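Local coordinates for hypothetical protein Atu1826 (Agrobacterium tumefaciens, PDB 2I3D), which is of unknown function but is probably an alpha/beta hydrolase related to the X-Pro dipeptidyl-peptidases, at residues 81-86 / 111-116; 29-34 / 86-91; 185-190 / 202-207. One frame throughout, in Å; residues are numbered along the deposited sequence.

Interaction 1 (81-86 / 111-116); sequences TTLRFN and LDWVQS
Val114, on the inner face of helix 101-117, meets strand 81-85 with both of its methyl groups. CG1 lies 3.4 Å from CG2 of Thr81, and CG2 comes equally close, 3.4 Å, to CD2 of Leu83, with the CB of Leu83 a little behind. Both carbon pairs are tighter than ordinary van der Waals contact, so this part of the interface is firmly compressed. With CG1 anti to the backbone N (chi1 -173°), the fork of the valine opens along the strand and serves two residues of the same face, Thr81 and Leu83. A beta-branched side chain is well suited to this double role. The other methyl of Leu83, CD1, reaches Trp113 at CZ3 (4.0 Å), approaching the indole obliquely while the two side chains cross at about a right angle. Thr81 divides its ends usefully: its methyl joins the apolar seam, while OG1 accepts a hydrogen bond from the backbone N of Ser42, so the hydroxyl is satisfied in a buried place. Further out, Trp113 stacks on Phe28 and meets Tyr39 edge-to-face, contacts that would limit the freedom of the ring Leu83 touches, and Ile49 of the adjacent strand packs against Val114. Thr81 and Leu83 are themselves held in the sheet by backbone bonds to strand 49-53. The short strand and helix axes approach to 9.8 Å and run at 149°, roughly antiparallel, as in a beta-alpha unit whose helix returns over the sheet before the next parallel strand, 124-129, consistent with the layering of the alpha/beta-hydrolase fold to which the protein is thought to belong.

Interaction 2 (29-34 / 86-91); sequences NGPAGR and NFRSIG
Arg88 extends its guanidinium against the hairpin turn that carries Pro31 and Ala32, and this side chain makes the whole contact from the side of 86-91. The segment begins with Asn86, still tied to the sheet by a backbone bond to Glu36, and Phe87, whose N is hydrogen-bonded to NE2 of His54. Phe87 also opens a type II turn closed by Ile90 N to Phe87 O (3.0 Å). Arg88 takes the second place of that turn. Its CG is tucked over its own backbone (chi1 62°), and a bend at chi3 (58°) brings the flat end alongside Pro31 and Ala32. There the methyl of Ala32 sits over the centre of one guanidinium face, with CB 3.5 Å from CZ, while CB of Pro31 approaches NH2 obliquely at 3.8 Å. Pro31 and Ala32 fill the middle of a type I turn from Gly30 to Gly33, where the fixed phi of proline fits and a small methyl can lie close to a flat group. Ser89 follows at positive phi, its OG meeting a lone pair of the Arg88 carbonyl O at 2.7 Å. Chemically, the side chains of the hairpin offer the cation carbon atoms, a methyl over its face and a proline ring approaching obliquely. The charge is answered from other parts of the chain, by a salt bridge from NH2 to Asp106 and a weak, long pairing of NH1 with Asp98, so the hairpin packs on a face of a guanidinium whose charge balance and orientation probably owe most to Asp106.

Interaction 3 (185-190 / 202-207); sequences KDVNGL and ITHRTL
His204 and Asn188 make the closest touch between strand 202-207 and helix 184-195: OD1 of the amide lies 3.1 Å from CE1, at the edge of the imidazole. The amide and ring planes are 73° apart, so the two groups do not stack; OD1 meets the rim because it lies in the ring plane. The bond from CA to CB in Asn188 does not head for the strand; with CG beside its own backbone N (chi1 -75°), the end of the side chain nevertheless comes across. Deeper in, buried Val187 adds an apolar touch, its CG1 meeting NE2 of His204 obliquely at 3.9 Å. The histidine extends with CG anti to the backbone N (chi1 175°), which carries the ring into the angle between these two neighbouring helix residues, and Val191, a turn further on, packs on it as well. Val187 also touches Ile173 and Asn175 of the adjoining strand. Toward Thr206 the fit is looser. There the side chains do not pack, and a water spans the gap, 3.0 Å from OG1 of Thr206 and 2.5 Å from OD1 of Asn188, an unusually short distance to be read with caution. Helix and strand belong to one beta-alpha-beta unit, with strand 171-176 as its first member, at the edge of the sheet. His204 NE2 has a weak hydrogen bond from ND2 of Asn175, while water and a possible weak contact with a C-H that the imidazole probably leaves slightly positive serve Asn188 OD1, over a small apolar base formed by Val187.

Overall arrangement
From the N terminus, the chain first forms the hairpin of strands 25-30 and 33-40, whose turn is met by the loop 86-91; interaction 2 closes there, about fifty residues later. Interaction 1 has already opened on strand 81-85 and closes on helix 101-117, so the two cross along the sequence and share Asn86. Together they bind the hairpin edge of the sheet, its neighbouring strand and one covering helix, with centres about 13 Å apart. Interaction 3 opens only after both have closed and spans a short local loop at the far edge strand, 202-207. Its centre lies about 28 Å from that of interaction 1, across the chain's centre, linked through the common sheet.

Interaction 1 (81-86 / 111-116)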
loop_
_atom_site.group_PDB
_atom_site.type_symbol
_atom_site.label_atom_id
_atom_site.label_comp_id
_atom_site.label_asym_id
_atom_site.label_seq_id
_atom_site.Cartn_x
_atom_site.Cartn_y
_atom_site.Cartn_z
ATOM N N THR B 81 -3.216 11.681 20.212
ATOM C CA THR B 81 -2.522 10.441 20.575
ATOM C C THR B 81 -3.009 9.409 19.558
ATOM O O THR B 81 -4.216 9.185 19.431
ATOM C CB THR B 81 -2.894 10.009 22.002
ATOM O OG1 THR B 81 -2.252 10.911 22.915
ATOM C CG2 THR B 81 -2.481 8.552 22.290
ATOM N N THR B 82 -2.085 8.767 18.854
ATOM C CA THR B 82 -2.476 8.030 17.638
ATOM C C THR B 82 -1.944 6.622 17.657
ATOM O O THR B 82 -0.776 6.409 17.991
ATOM C CB THR B 82 -2.031 8.783 16.295
ATOM O OG1 THR B 82 -2.356 10.169 16.404
ATOM C CG2 THR B 82 -2.723 8.212 15.069
ATOM N N LEU B 83 -2.789 5.658 17.285
ATOM C CA LEU B 83 -2.374 4.251 17.196
ATOM C C LEU B 83 -2.868 3.662 15.887
ATOM O O LEU B 83 -4.045 3.810 15.585
ATOM C CB LEU B 83 -2.974 3.448 18.363
ATOM C CG LEU B 83 -2.708 1.942 18.348
ATOM C CD1 LEU B 83 -1.223 1.638 18.668
ATOM C CD2 LEU B 83 -3.626 1.262 19.316
ATOM N N ARG B 84 -1.988 3.047 15.093
ATOM C CA ARG B 84 -2.406 2.102 14.068
ATOM C C ARG B 84 -1.886 0.735 14.494
ATOM O O ARG B 84 -0.891 0.624 15.214
ATOM C CB ARG B 84 -1.891 2.461 12.668
ATOM C CG ARG B 84 -0.333 2.588 12.566
ATOM C CD ARG B 84 0.053 3.140 11.174
ATOM N NE ARG B 84 1.432 2.815 10.806
ATOM C CZ ARG B 84 2.508 3.494 11.218
ATOM N NH1 ARG B 84 2.396 4.544 12.031
ATOM N NH2 ARG B 84 3.706 3.111 10.806
ATOM N N PHE B 85 -2.561 -0.315 14.070
ATOM C CA PHE B 85 -2.094 -1.665 14.436
ATOM C C PHE B 85 -2.542 -2.711 13.420
ATOM O O PHE B 85 -3.457 -2.481 12.638
ATOM C CB PHE B 85 -2.633 -2.038 15.835
ATOM C CG PHE B 85 -4.114 -2.345 15.862
ATOM C CD1 PHE B 85 -4.559 -3.668 15.755
ATOM C CD2 PHE B 85 -5.062 -1.308 15.954
ATOM C CE1 PHE B 85 -5.926 -3.966 15.731
ATOM C CE2 PHE B 85 -6.447 -1.612 15.921
ATOM C CZ PHE B 85 -6.859 -2.935 15.819
ATOM N N ASN B 86 -1.885 -3.876 13.459
ATOM C CA ASN B 86 -2.212 -4.977 12.583
ATOM C C ASN B 86 -3.283 -5.827 13.217
ATOM O O ASN B 86 -3.147 -6.225 14.384
ATOM C CB ASN B 86 -0.971 -5.814 12.299
ATOM C CG ASN B 86 -0.135 -5.239 11.179
ATOM O OD1 ASN B 86 -0.645 -4.501 10.306
ATOM N ND2 ASN B 86 1.157 -5.598 11.158
ATOM N N LEU B 111 -8.155 0.248 21.446
ATOM C CA LEU B 111 -8.668 1.481 22.050
ATOM C C LEU B 111 -8.566 1.460 23.584
ATOM O O LEU B 111 -8.126 2.446 24.190
ATOM C CB LEU B 111 -10.103 1.773 21.589
ATOM C CG LEU B 111 -10.646 3.134 22.061
ATOM C CD1 LEU B 111 -9.695 4.377 21.851
ATOM C CD2 LEU B 111 -11.999 3.376 21.389
ATOM N N ASP B 112 -8.887 0.311 24.178
ATOM C CA ASP B 112 -8.751 0.157 25.659
ATOM C C ASP B 112 -7.298 0.378 26.096
ATOM O O ASP B 112 -7.016 1.053 27.116
ATOM C CB ASP B 112 -9.179 -1.248 26.106
ATOM C CG ASP B 112 -10.681 -1.482 26.011
ATOM O OD1 ASP B 112 -11.495 -0.534 25.863
ATOM O OD2 ASP B 112 -11.056 -2.661 26.132
ATOM N N TRP B 113 -6.373 -0.221 25.349
ATOM C CA TRP B 113 -4.952 -0.097 25.656
ATOM C C TRP B 113 -4.482 1.359 25.640
ATOM O O TRP B 113 -3.856 1.828 26.627
ATOM C CB TRP B 113 -4.142 -0.949 24.710
ATOM C CG TRP B 113 -2.683 -0.887 24.917
ATOM C CD1 TRP B 113 -1.951 -1.597 25.841
ATOM C CD2 TRP B 113 -1.752 -0.080 24.197
ATOM N NE1 TRP B 113 -0.617 -1.290 25.712
ATOM C CE2 TRP B 113 -0.466 -0.354 24.722
ATOM C CE3 TRP B 113 -1.873 0.838 23.148
ATOM C CZ2 TRP B 113 0.688 0.260 24.233
ATOM C CZ3 TRP B 113 -0.716 1.463 22.664
ATOM C CH2 TRP B 113 0.545 1.167 23.211
ATOM N N VAL B 114 -4.798 2.103 24.568
ATOM C CA VAL B 114 -4.391 3.516 24.484
ATOM C C VAL B 114 -5.058 4.304 25.605
ATOM O O VAL B 114 -4.418 5.122 26.273
ATOM C CB VAL B 114 -4.685 4.184 23.090
ATOM C CG1 VAL B 114 -4.064 5.608 23.026
ATOM C CG2 VAL B 114 -4.153 3.369 21.991
ATOM N N GLN B 115 -6.334 4.025 25.852
ATOM C CA GLN B 115 -7.031 4.706 26.928
ATOM C C GLN B 115 -6.482 4.391 28.331
ATOM O O GLN B 115 -6.531 5.239 29.219
ATOM C CB GLN B 115 -8.523 4.410 26.848
ATOM C CG GLN B 115 -9.223 5.173 25.731
ATOM C CD GLN B 115 -10.688 4.787 25.593
ATOM O OE1 GLN B 115 -11.156 3.806 26.193
ATOM N NE2 GLN B 115 -11.426 5.571 24.815
ATOM N N SER B 116 -5.969 3.179 28.526
ATOM C CA SER B 116 -5.309 2.824 29.807
ATOM C C SER B 116 -4.059 3.700 30.025
ATOM O O SER B 116 -3.740 4.059 31.167
ATOM C CB SER B 116 -5.009 1.309 29.913
ATOM O OG SER B 116 -3.879 0.881 29.127
#

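Interaction 2 (29-34 / 86-91)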
loop_
_atom_site.group_PDB
_atom_site.type_symbol
_atom_site.label_atom_id
_atom_site.label_comp_id
_atom_site.label_asym_id
_atom_site.label_seq_id
_atom_site.Cartn_x
_atom_site.Cartn_y
_atom_site.Cartn_z
ATOM N N ASN B 29 -1.903 -6.772 24.200
ATOM C CA ASN B 29 -2.655 -8.012 24.192
ATOM C C ASN B 29 -4.026 -7.822 23.621
ATOM O O ASN B 29 -4.757 -6.923 24.038
ATOM C CB ASN B 29 -2.759 -8.587 25.615
ATOM C CG ASN B 29 -1.419 -9.101 26.129
ATOM O OD1 ASN B 29 -0.552 -9.563 25.352
ATOM N ND2 ASN B 29 -1.233 -9.019 27.444
ATOM N N GLY B 30 -4.370 -8.659 22.653
ATOM C CA GLY B 30 -5.750 -8.754 22.200
ATOM C C GLY B 30 -6.336 -10.093 22.611
ATOM O O GLY B 30 -5.630 -10.934 23.192
ATOM N N PRO B 31 -7.619 -10.317 22.302
ATOM C CA PRO B 31 -8.276 -11.577 22.595
ATOM C C PRO B 31 -7.623 -12.805 21.946
ATOM O O PRO B 31 -7.749 -13.917 22.472
ATOM C CB PRO B 31 -9.692 -11.367 22.041
ATOM C CG PRO B 31 -9.881 -9.895 22.085
ATOM C CD PRO B 31 -8.549 -9.341 21.702
ATOM N N ALA B 32 -6.912 -12.628 20.833
ATOM C CA ALA B 32 -6.371 -13.759 20.098
ATOM C C ALA B 32 -4.887 -13.897 20.326
ATOM O O ALA B 32 -4.229 -14.743 19.689
ATOM C CB ALA B 32 -6.647 -13.594 18.588
ATOM N N GLY B 33 -4.351 -13.028 21.167
ATOM C CA GLY B 33 -2.921 -13.023 21.477
ATOM C C GLY B 33 -2.329 -11.639 21.284
ATOM O O GLY B 33 -3.041 -10.616 21.412
ATOM N N ARG B 34 -1.034 -11.607 20.972
ATOM C CA ARG B 34 -0.266 -10.381 20.750
ATOM C C ARG B 34 -0.816 -9.613 19.549
ATOM O O ARG B 34 -1.089 -10.235 18.507
ATOM C CB ARG B 34 1.212 -10.723 20.463
ATOM C CG ARG B 34 2.047 -11.092 21.711
ATOM C CD ARG B 34 3.547 -11.160 21.395
ATOM N NE ARG B 34 4.343 -11.366 22.606
ATOM C CZ ARG B 34 5.635 -11.686 22.618
ATOM N NH1 ARG B 34 6.305 -11.840 21.479
ATOM N NH2 ARG B 34 6.256 -11.861 23.777
ATOM N N ASN B 86 -1.885 -3.876 13.459
ATOM C CA ASN B 86 -2.212 -4.977 12.583
ATOM C C ASN B 86 -3.283 -5.827 13.217
ATOM O O ASN B 86 -3.147 -6.225 14.384
ATOM C CB ASN B 86 -0.971 -5.814 12.299
ATOM C CG ASN B 86 -0.135 -5.239 11.179
ATOM O OD1 ASN B 86 -0.645 -4.501 10.306
ATOM N ND2 ASN B 86 1.157 -5.598 11.158
ATOM N N PHE B 87 -4.338 -6.108 12.461
ATOM C CA PHE B 87 -5.369 -7.057 12.946
ATOM C C PHE B 87 -4.746 -8.429 13.204
ATOM O O PHE B 87 -3.680 -8.753 12.644
ATOM C CB PHE B 87 -6.529 -7.217 11.961
ATOM C CG PHE B 87 -7.471 -6.035 11.939
ATOM C CD1 PHE B 87 -8.115 -5.581 13.111
ATOM C CD2 PHE B 87 -7.752 -5.400 10.716
ATOM C CE1 PHE B 87 -8.995 -4.462 13.051
ATOM C CE2 PHE B 87 -8.647 -4.308 10.632
ATOM C CZ PHE B 87 -9.258 -3.822 11.805
ATOM N N ARG B 88 -5.407 -9.242 14.037
ATOM C CA ARG B 88 -4.990 -10.664 14.211
ATOM C C ARG B 88 -4.631 -11.305 12.878
ATOM O O ARG B 88 -5.363 -11.128 11.868
ATOM C CB ARG B 88 -6.106 -11.494 14.872
ATOM C CG ARG B 88 -7.405 -11.578 14.064
ATOM C CD ARG B 88 -8.547 -12.222 14.899
ATOM N NE ARG B 88 -8.806 -11.484 16.128
ATOM C CZ ARG B 88 -9.474 -11.989 17.170
ATOM N NH1 ARG B 88 -9.967 -13.224 17.078
ATOM N NH2 ARG B 88 -9.661 -11.265 18.274
ATOM N N SER B 89 -3.507 -12.047 12.898
ATOM C CA SER B 89 -2.943 -12.831 11.761
ATOM C C SER B 89 -2.050 -11.996 10.850
ATOM O O SER B 89 -1.303 -12.571 10.068
ATOM C CB SER B 89 -4.000 -13.521 10.912
ATOM O OG SER B 89 -4.495 -12.652 9.879
ATOM N N ILE B 90 -2.150 -10.658 10.921
ATOM C CA ILE B 90 -1.374 -9.763 10.040
ATOM C C ILE B 90 -0.015 -9.374 10.699
ATOM O O ILE B 90 0.047 -8.998 11.877
ATOM C CB ILE B 90 -2.216 -8.474 9.740
ATOM C CG1 ILE B 90 -3.673 -8.812 9.292
ATOM C CG2 ILE B 90 -1.456 -7.508 8.798
ATOM C CD1 ILE B 90 -3.805 -9.621 8.024
ATOM N N GLY B 91 1.070 -9.462 9.937
ATOM C CA GLY B 91 2.404 -9.145 10.479
ATOM C C GLY B 91 2.745 -10.050 11.655
ATOM O O GLY B 91 2.621 -11.261 11.567
#

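Interaction 3 (185-190 / 202-207)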
loop_
_atom_site.group_PDB
_atom_site.type_symbol
_atom_site.label_atom_id
_atom_site.label_comp_id
_atom_site.label_asym_id
_atom_site.label_seq_id
_atom_site.Cartn_x
_atom_site.Cartn_y
_atom_site.Cartn_z
ATOM N N LYS B 185 -22.669 3.578 -6.771
ATOM C CA LYS B 185 -24.073 3.396 -6.442
ATOM C C LYS B 185 -24.239 2.807 -5.037
ATOM O O LYS B 185 -25.157 3.182 -4.310
ATOM C CB LYS B 185 -24.763 2.518 -7.483
ATOM C CG LYS B 185 -26.217 2.137 -7.166
ATOM C CD LYS B 185 -26.961 1.559 -8.455
ATOM C CE LYS B 185 -26.566 0.127 -8.740
ATOM N NZ LYS B 185 -27.386 -0.382 -9.907
ATOM N N ASP B 186 -23.369 1.858 -4.678
ATOM C CA ASP B 186 -23.502 1.208 -3.388
ATOM C C ASP B 186 -23.102 2.174 -2.274
ATOM O O ASP B 186 -23.787 2.258 -1.230
ATOM C CB ASP B 186 -22.633 -0.033 -3.344
ATOM C CG ASP B 186 -23.012 -0.986 -4.425
ATOM O OD1 ASP B 186 -23.926 -1.790 -4.190
ATOM O OD2 ASP B 186 -22.465 -0.880 -5.536
ATOM N N VAL B 187 -21.991 2.892 -2.469
ATOM C CA VAL B 187 -21.623 3.883 -1.434
ATOM C C VAL B 187 -22.701 4.962 -1.285
ATOM O O VAL B 187 -22.996 5.384 -0.168
ATOM C CB VAL B 187 -20.217 4.489 -1.652
ATOM C CG1 VAL B 187 -19.884 5.434 -0.453
ATOM C CG2 VAL B 187 -19.210 3.347 -1.710
ATOM N N ASN B 188 -23.285 5.395 -2.389
ATOM C CA ASN B 188 -24.295 6.457 -2.338
ATOM C C ASN B 188 -25.522 6.020 -1.558
ATOM O O ASN B 188 -26.092 6.792 -0.776
ATOM C CB ASN B 188 -24.747 6.849 -3.747
ATOM C CG ASN B 188 -23.718 7.676 -4.476
ATOM O OD1 ASN B 188 -22.772 8.188 -3.851
ATOM N ND2 ASN B 188 -23.868 7.797 -5.807
ATOM N N GLY B 189 -25.870 4.747 -1.709
ATOM C CA GLY B 189 -27.044 4.201 -1.009
ATOM C C GLY B 189 -26.830 4.184 0.495
ATOM O O GLY B 189 -27.749 4.501 1.270
ATOM N N LEU B 190 -25.615 3.812 0.939
ATOM C CA LEU B 190 -25.315 3.846 2.376
ATOM C C LEU B 190 -25.361 5.320 2.877
ATOM O O LEU B 190 -25.967 5.631 3.906
ATOM C CB LEU B 190 -23.907 3.306 2.645
ATOM C CG LEU B 190 -23.281 3.598 4.023
ATOM C CD1 LEU B 190 -24.103 2.989 5.147
ATOM C CD2 LEU B 190 -21.783 3.142 4.100
ATOM N N ILE B 202 -23.183 13.915 7.646
ATOM C CA ILE B 202 -22.318 13.035 6.846
ATOM C C ILE B 202 -21.704 13.877 5.724
ATOM O O ILE B 202 -22.439 14.423 4.867
ATOM C CB ILE B 202 -23.077 11.805 6.261
ATOM C CG1 ILE B 202 -23.680 10.954 7.382
ATOM C CG2 ILE B 202 -22.148 10.956 5.401
ATOM C CD1 ILE B 202 -22.674 10.322 8.354
ATOM N N THR B 203 -20.387 14.032 5.751
ATOM C CA THR B 203 -19.681 14.742 4.666
ATOM C C THR B 203 -19.230 13.635 3.718
ATOM O O THR B 203 -18.453 12.754 4.117
ATOM C CB THR B 203 -18.482 15.549 5.215
ATOM O OG1 THR B 203 -19.007 16.629 6.015
ATOM C CG2 THR B 203 -17.635 16.129 4.071
ATOM N N HIS B 204 -19.749 13.653 2.497
ATOM C CA HIS B 204 -19.479 12.579 1.554
ATOM C C HIS B 204 -18.796 13.158 0.320
ATOM O O HIS B 204 -19.424 13.921 -0.442
ATOM C CB HIS B 204 -20.766 11.889 1.135
ATOM C CG HIS B 204 -20.565 10.863 0.070
ATOM N ND1 HIS B 204 -21.542 10.515 -0.847
ATOM C CD2 HIS B 204 -19.484 10.091 -0.214
ATOM C CE1 HIS B 204 -21.068 9.565 -1.647
ATOM N NE2 HIS B 204 -19.832 9.284 -1.277
ATOM N N ARG B 205 -17.521 12.811 0.121
ATOM C CA ARG B 205 -16.825 13.264 -1.064
ATOM C C ARG B 205 -16.581 12.082 -1.994
ATOM O O ARG B 205 -16.117 11.044 -1.557
ATOM C CB ARG B 205 -15.475 13.884 -0.640
ATOM C CG ARG B 205 -14.606 14.367 -1.781
ATOM C CD ARG B 205 -15.211 15.640 -2.504
ATOM N NE ARG B 205 -14.483 15.842 -3.752
ATOM C CZ ARG B 205 -15.032 16.208 -4.903
ATOM N NH1 ARG B 205 -16.345 16.489 -4.984
ATOM N NH2 ARG B 205 -14.251 16.350 -5.973
ATOM N N THR B 206 -16.869 12.251 -3.278
ATOM C CA THR B 206 -16.567 11.261 -4.293
ATOM C C THR B 206 -15.421 11.826 -5.139
ATOM O O THR B 206 -15.548 12.947 -5.708
ATOM C CB THR B 206 -17.789 10.939 -5.155
ATOM O OG1 THR B 206 -18.861 10.463 -4.311
ATOM C CG2 THR B 206 -17.444 9.855 -6.234
ATOM N N LEU B 207 -14.299 11.100 -5.190
ATOM C CA LEU B 207 -13.126 11.600 -5.930
ATOM C C LEU B 207 -13.127 11.095 -7.348
ATOM O O LEU B 207 -13.065 9.887 -7.573
ATOM C CB LEU B 207 -11.809 11.110 -5.307
ATOM C CG LEU B 207 -11.362 11.702 -3.989
ATOM C CD1 LEU B 207 -9.890 11.376 -3.757
ATOM C CD2 LEU B 207 -11.540 13.180 -4.050
HETATM O O HOH W 1 -20.338 7.862 -4.357
#